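Flagellar motor switch protein fliG (Aquifex aeolicus, PDB 3HJL) probably forms part of the rotor-mounted switch complex of the bacterial flagellar motor, which serves torque generation and the choice of rotation direction. Local coordinates at residues 12-17 with 61-66; 23-28 with 74-79. All coordinates share one frame; numbering follows the deposited sequence.

Interaction 1. Residues 12-17 with 61-66; sequences AQKAAV and AEELLD
The all-helical N-terminal domain of FliG brings helix 7-21 against helix 54-70 through Lys14 and Val17 on one side and Glu63 and Leu64 on the other. The two segment axes run nearly perpendicular, at 84°, and stay 11.9 Å apart at their closest, a gap that side chains fill. Lys14, the long one, reaches over with a straight chain, and it and Leu64 run alongside each other, pointing opposite ways. Lys14 CG lies 4.1 Å from Leu64 CD2, and the ammonium goes on to Glu63. The salt bridge from Lys14 NZ to Glu63 OE1 measures 2.9 Å; the nitrogen arrives on the syn side of the carboxylate, tilted 33° out of its plane. Glu67, one turn further along the same helix, is the stronger salt-bridge partner of the same ammonium. The arrangement is a worked case of crossed-helix packing, in which an apolar pair sits beside a charged one. In the apolar pair Val17 CG1, which stands anti to the backbone N (chi1 177°), meets Leu64 CD1 at 4.1 Å. Leu49 also touches Val17, and Ile85 of helix 78-88 packs on Leu64.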
loop_
_atom_site.group_PDB
_atom_site.type_symbol
_atom_site.label_atom_id
_atom_site.label_comp_id
_atom_site.label_asym_id
_atom_site.label_seq_id
_atom_site.Cartn_x
_atom_site.Cartn_y
_atom_site.Cartn_z
ATOM N N ALA A 12 22.466 -26.619 36.016
ATOM C CA ALA A 12 21.693 -26.024 37.126
ATOM C C ALA A 12 20.555 -25.145 36.626
ATOM O O ALA A 12 19.480 -25.133 37.219
ATOM C CB ALA A 12 22.600 -25.229 38.049
ATOM N N GLN A 13 20.806 -24.388 35.559
ATOM C CA GLN A 13 19.772 -23.547 34.932
ATOM C C GLN A 13 18.641 -24.376 34.306
ATOM O O GLN A 13 17.476 -23.991 34.390
ATOM C CB GLN A 13 20.390 -22.593 33.898
ATOM C CG GLN A 13 21.075 -21.368 34.527
ATOM C CD GLN A 13 21.962 -20.577 33.550
ATOM O OE1 GLN A 13 22.473 -21.114 32.564
ATOM N NE2 GLN A 13 22.174 -19.302 33.857
ATOM N N LYS A 14 18.991 -25.499 33.680
ATOM C CA LYS A 14 17.992 -26.454 33.180
ATOM C C LYS A 14 17.137 -26.987 34.325
ATOM O O LYS A 14 15.922 -27.008 34.219
ATOM C CB LYS A 14 18.644 -27.638 32.457
ATOM C CG LYS A 14 19.037 -27.373 31.026
ATOM C CD LYS A 14 19.542 -28.656 30.370
ATOM C CE LYS A 14 19.691 -28.491 28.867
ATOM N NZ LYS A 14 20.017 -29.780 28.203
ATOM N N ALA A 15 17.789 -27.460 35.390
ATOM C CA ALA A 15 17.092 -27.914 36.603
ATOM C C ALA A 15 16.106 -26.852 37.122
ATOM O O ALA A 15 14.970 -27.177 37.477
ATOM C CB ALA A 15 18.092 -28.264 37.682
ATOM N N ALA A 16 16.554 -25.595 37.153
ATOM C CA ALA A 16 15.721 -24.459 37.574
ATOM C C ALA A 16 14.484 -24.293 36.691
ATOM O O ALA A 16 13.375 -24.107 37.194
ATOM C CB ALA A 16 16.542 -23.168 37.568
ATOM N N VAL A 17 14.685 -24.368 35.377
ATOM C CA VAL A 17 13.592 -24.227 34.419
ATOM C C VAL A 17 12.637 -25.419 34.490
ATOM O O VAL A 17 11.424 -25.230 34.459
ATOM C CB VAL A 17 14.111 -24.028 32.973
ATOM C CG1 VAL A 17 12.945 -23.963 31.993
ATOM C CG2 VAL A 17 14.955 -22.738 32.872
ATOM N N ALA A 61 13.171 -25.649 24.639
ATOM C CA ALA A 61 11.983 -26.311 25.187
ATOM C C ALA A 61 11.814 -27.715 24.626
ATOM O O ALA A 61 11.535 -28.656 25.364
ATOM C CB ALA A 61 10.720 -25.476 24.893
ATOM N N GLU A 62 11.966 -27.829 23.312
ATOM C CA GLU A 62 11.858 -29.103 22.607
ATOM C C GLU A 62 13.021 -30.055 22.897
ATOM O O GLU A 62 12.845 -31.273 22.841
ATOM C CB GLU A 62 11.726 -28.864 21.104
ATOM C CG GLU A 62 10.355 -28.313 20.718
ATOM C CD GLU A 62 10.272 -27.883 19.272
ATOM O OE1 GLU A 62 11.275 -28.028 18.536
ATOM O OE2 GLU A 62 9.198 -27.388 18.869
ATOM N N GLU A 63 14.202 -29.502 23.175
ATOM C CA GLU A 63 15.338 -30.309 23.599
ATOM C C GLU A 63 15.035 -30.863 24.988
ATOM O O GLU A 63 15.077 -32.071 25.179
ATOM C CB GLU A 63 16.636 -29.501 23.626
ATOM C CG GLU A 63 17.893 -30.387 23.724
ATOM C CD GLU A 63 19.061 -29.713 24.427
ATOM O OE1 GLU A 63 18.906 -29.315 25.610
ATOM O OE2 GLU A 63 20.152 -29.648 23.815
ATOM N N LEU A 64 14.710 -29.972 25.930
ATOM C CA LEU A 64 14.331 -30.346 27.315
ATOM C C LEU A 64 13.216 -31.375 27.371
ATOM O O LEU A 64 13.261 -32.288 28.193
ATOM C CB LEU A 64 13.865 -29.125 28.135
ATOM C CG LEU A 64 14.849 -28.316 28.974
ATOM C CD1 LEU A 64 14.140 -27.110 29.595
ATOM C CD2 LEU A 64 15.464 -29.180 30.062
ATOM N N LEU A 65 12.196 -31.186 26.532
ATOM C CA LEU A 65 11.065 -32.103 26.470
ATOM C C LEU A 65 11.514 -33.496 26.015
ATOM O O LEU A 65 11.139 -34.494 26.625
ATOM C CB LEU A 65 9.976 -31.543 25.544
ATOM C CG LEU A 65 8.622 -32.259 25.473
ATOM C CD1 LEU A 65 7.933 -32.307 26.841
ATOM C CD2 LEU A 65 7.729 -31.570 24.447
ATOM N N ASP A 66 12.334 -33.551 24.965
ATOM C CA ASP A 66 12.882 -34.822 24.459
ATOM C C ASP A 66 13.835 -35.488 25.461
ATOM O O ASP A 66 13.878 -36.712 25.573
ATOM C CB ASP A 66 13.621 -34.586 23.134
ATOM C CG ASP A 66 14.142 -35.877 22.511
ATOM O OD1 ASP A 66 13.338 -36.818 22.303
ATOM O OD2 ASP A 66 15.355 -35.942 22.216
#

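Interaction 2. Residues 23-28 with 74-79; sequences PEEVSM and KIKKPE
The carboxylate of Glu25 and the carbonyl of Pro23 are the two flat groups here. The carboxylate is approached through OE2 alone among its oxygens, Glu25 OE2 lying 3.6 Å from Lys76 NZ. That is a long salt bridge, and with both residues exposed it is probably a loose electrostatic attraction rather than a firm clamp. The glutamate chain is bent at chi2 (99°), which puts OE2 on the side of Lys76, whereas Lys76 comes across with its chain extended. Pro23 is the N-cap residue of helix 24-33, and its carbonyl oxygen accepts the backbone N of Ser27 at 3.0 Å. Ser27 OG adds a second bond to Pro23 O at 3.2 Å from above the carbonyl plane, 46° out of it, so one residue grips this oxygen twice, through its backbone and its side chain. The puckered pyrrolidine ring of Pro23 is met at one corner, where its CD lies 3.9 Å from CD1 of Ile75; the two side chains meet roughly perpendicular to one another. The contact as a whole joins the start of helix 24-33 to the loop leading into helix 78-88. Nearby, Ile73 packs on Val26, while Ile75 also rests on Leu22 and on Leu65 of helix 54-70.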
loop_
_atom_site.group_PDB
_atom_site.type_symbol
_atom_site.label_atom_id
_atom_site.label_comp_id
_atom_site.label_asym_id
_atom_site.label_seq_id
_atom_site.Cartn_x
_atom_site.Cartn_y
_atom_site.Cartn_z
ATOM N N PRO A 23 5.012 -30.641 35.026
ATOM C CA PRO A 23 3.696 -30.750 35.670
ATOM C C PRO A 23 3.807 -30.807 37.191
ATOM O O PRO A 23 4.816 -31.291 37.713
ATOM C CB PRO A 23 3.138 -32.073 35.125
ATOM C CG PRO A 23 3.903 -32.349 33.898
ATOM C CD PRO A 23 5.258 -31.763 34.098
ATOM N N GLU A 24 2.781 -30.321 37.887
ATOM C CA GLU A 24 2.800 -30.277 39.355
ATOM C C GLU A 24 2.856 -31.656 40.020
ATOM O O GLU A 24 3.381 -31.771 41.122
ATOM C CB GLU A 24 1.628 -29.461 39.907
ATOM C CG GLU A 24 1.641 -27.987 39.482
ATOM C CD GLU A 24 0.904 -27.086 40.463
ATOM O OE1 GLU A 24 -0.262 -26.718 40.188
ATOM O OE2 GLU A 24 1.485 -26.780 41.528
ATOM N N GLU A 25 2.352 -32.694 39.341
ATOM C CA GLU A 25 2.441 -34.083 39.845
ATOM C C GLU A 25 3.910 -34.501 39.990
ATOM O O GLU A 25 4.294 -35.145 40.971
ATOM C CB GLU A 25 1.751 -35.087 38.904
ATOM C CG GLU A 25 0.289 -34.804 38.555
ATOM C CD GLU A 25 0.122 -34.130 37.200
ATOM O OE1 GLU A 25 0.810 -33.119 36.946
ATOM O OE2 GLU A 25 -0.707 -34.608 36.395
ATOM N N VAL A 26 4.713 -34.123 38.996
ATOM C CA VAL A 26 6.143 -34.418 38.973
ATOM C C VAL A 26 6.924 -33.525 39.950
ATOM O O VAL A 26 7.668 -34.026 40.793
ATOM C CB VAL A 26 6.710 -34.256 37.534
ATOM C CG1 VAL A 26 8.222 -34.418 37.522
ATOM C CG2 VAL A 26 6.048 -35.263 36.584
ATOM N N SER A 27 6.711 -32.213 39.866
ATOM C CA SER A 27 7.475 -31.249 40.669
ATOM C C SER A 27 7.076 -31.112 42.152
ATOM O O SER A 27 7.854 -30.558 42.934
ATOM C CB SER A 27 7.463 -29.874 39.997
ATOM O OG SER A 27 6.153 -29.354 39.932
ATOM N N MET A 28 5.880 -31.569 42.545
ATOM C CA MET A 28 5.501 -31.541 43.974
ATOM C C MET A 28 6.427 -32.453 44.783
ATOM O O MET A 28 6.828 -32.106 45.896
ATOM C CB MET A 28 4.018 -31.922 44.213
ATOM C CG MET A 28 3.624 -33.382 43.905
ATOM S SD MET A 28 1.883 -33.765 44.265
ATOM C CE MET A 28 1.024 -32.755 43.052
ATOM N N LYS A 74 6.843 -38.953 32.041
ATOM C CA LYS A 74 5.708 -38.825 31.119
ATOM C C LYS A 74 5.141 -37.405 31.169
ATOM O O LYS A 74 4.862 -36.884 32.255
ATOM C CB LYS A 74 4.597 -39.835 31.458
ATOM C CG LYS A 74 4.922 -41.297 31.113
ATOM C CD LYS A 74 5.616 -42.056 32.245
ATOM C CE LYS A 74 4.639 -42.463 33.343
ATOM N NZ LYS A 74 5.307 -43.244 34.417
ATOM N N ILE A 75 4.957 -36.805 29.987
ATOM C CA ILE A 75 4.459 -35.428 29.837
ATOM C C ILE A 75 3.113 -35.453 29.110
ATOM O O ILE A 75 3.061 -35.615 27.887
ATOM C CB ILE A 75 5.470 -34.555 29.043
ATOM C CG1 ILE A 75 6.821 -34.471 29.775
ATOM C CG2 ILE A 75 4.915 -33.158 28.816
ATOM C CD1 ILE A 75 6.767 -33.815 31.160
ATOM N N LYS A 76 2.031 -35.293 29.871
ATOM C CA LYS A 76 0.663 -35.380 29.335
ATOM C C LYS A 76 0.281 -34.187 28.454
ATOM O O LYS A 76 -0.422 -34.357 27.456
ATOM C CB LYS A 76 -0.349 -35.519 30.480
ATOM C CG LYS A 76 -0.195 -36.796 31.311
ATOM C CD LYS A 76 -1.063 -36.757 32.563
ATOM C CE LYS A 76 -0.755 -37.918 33.495
ATOM N NZ LYS A 76 -1.455 -37.779 34.804
ATOM N N LYS A 77 0.725 -32.990 28.847
ATOM C CA LYS A 77 0.461 -31.750 28.105
ATOM C C LYS A 77 1.795 -31.102 27.694
ATOM O O LYS A 77 2.266 -30.176 28.368
ATOM C CB LYS A 77 -0.358 -30.786 28.972
ATOM C CG LYS A 77 -1.777 -31.271 29.262
ATOM C CD LYS A 77 -2.503 -30.360 30.247
ATOM C CE LYS A 77 -3.878 -30.913 30.609
ATOM N NZ LYS A 77 -4.586 -30.060 31.603
ATOM N N PRO A 78 2.423 -31.604 26.602
ATOM C CA PRO A 78 3.715 -31.067 26.158
ATOM C C PRO A 78 3.696 -29.615 25.701
ATOM O O PRO A 78 4.690 -28.928 25.870
ATOM C CB PRO A 78 4.100 -31.981 24.987
ATOM C CG PRO A 78 2.844 -32.564 24.531
ATOM C CD PRO A 78 1.981 -32.711 25.733
ATOM N N GLU A 79 2.588 -29.152 25.129
ATOM C CA GLU A 79 2.497 -27.764 24.651
ATOM C C GLU A 79 2.415 -26.786 25.828
ATOM O O GLU A 79 2.885 -25.649 25.730
ATOM C CB GLU A 79 1.297 -27.578 23.707
ATOM C CG GLU A 79 1.520 -26.510 22.628
ATOM C CD GLU A 79 2.411 -26.995 21.486
ATOM O OE1 GLU A 79 2.017 -27.959 20.791
ATOM O OE2 GLU A 79 3.488 -26.398 21.271
#

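How the interactions relate
Interactions 1 and 2 lie in the N-terminal domain with centres about 13 Å apart, and together they illustrate how a helical fold is tied by contacts that cross along the chain. Helices 7-21 and 24-33 are consecutive, as are helices 54-70 and 78-88; each contact takes one segment from either pair. Leu65 joins the two directly: its CD2 lies 3.7 Å from Pro78 CB, and its CD1 is 3.7 Å from Ile75 CG2. The first contact is partly buried, the second is a surface one. Both are structural packing away from the EHPQR motif, with centres about 44 and 47 Å from the centre of the chain.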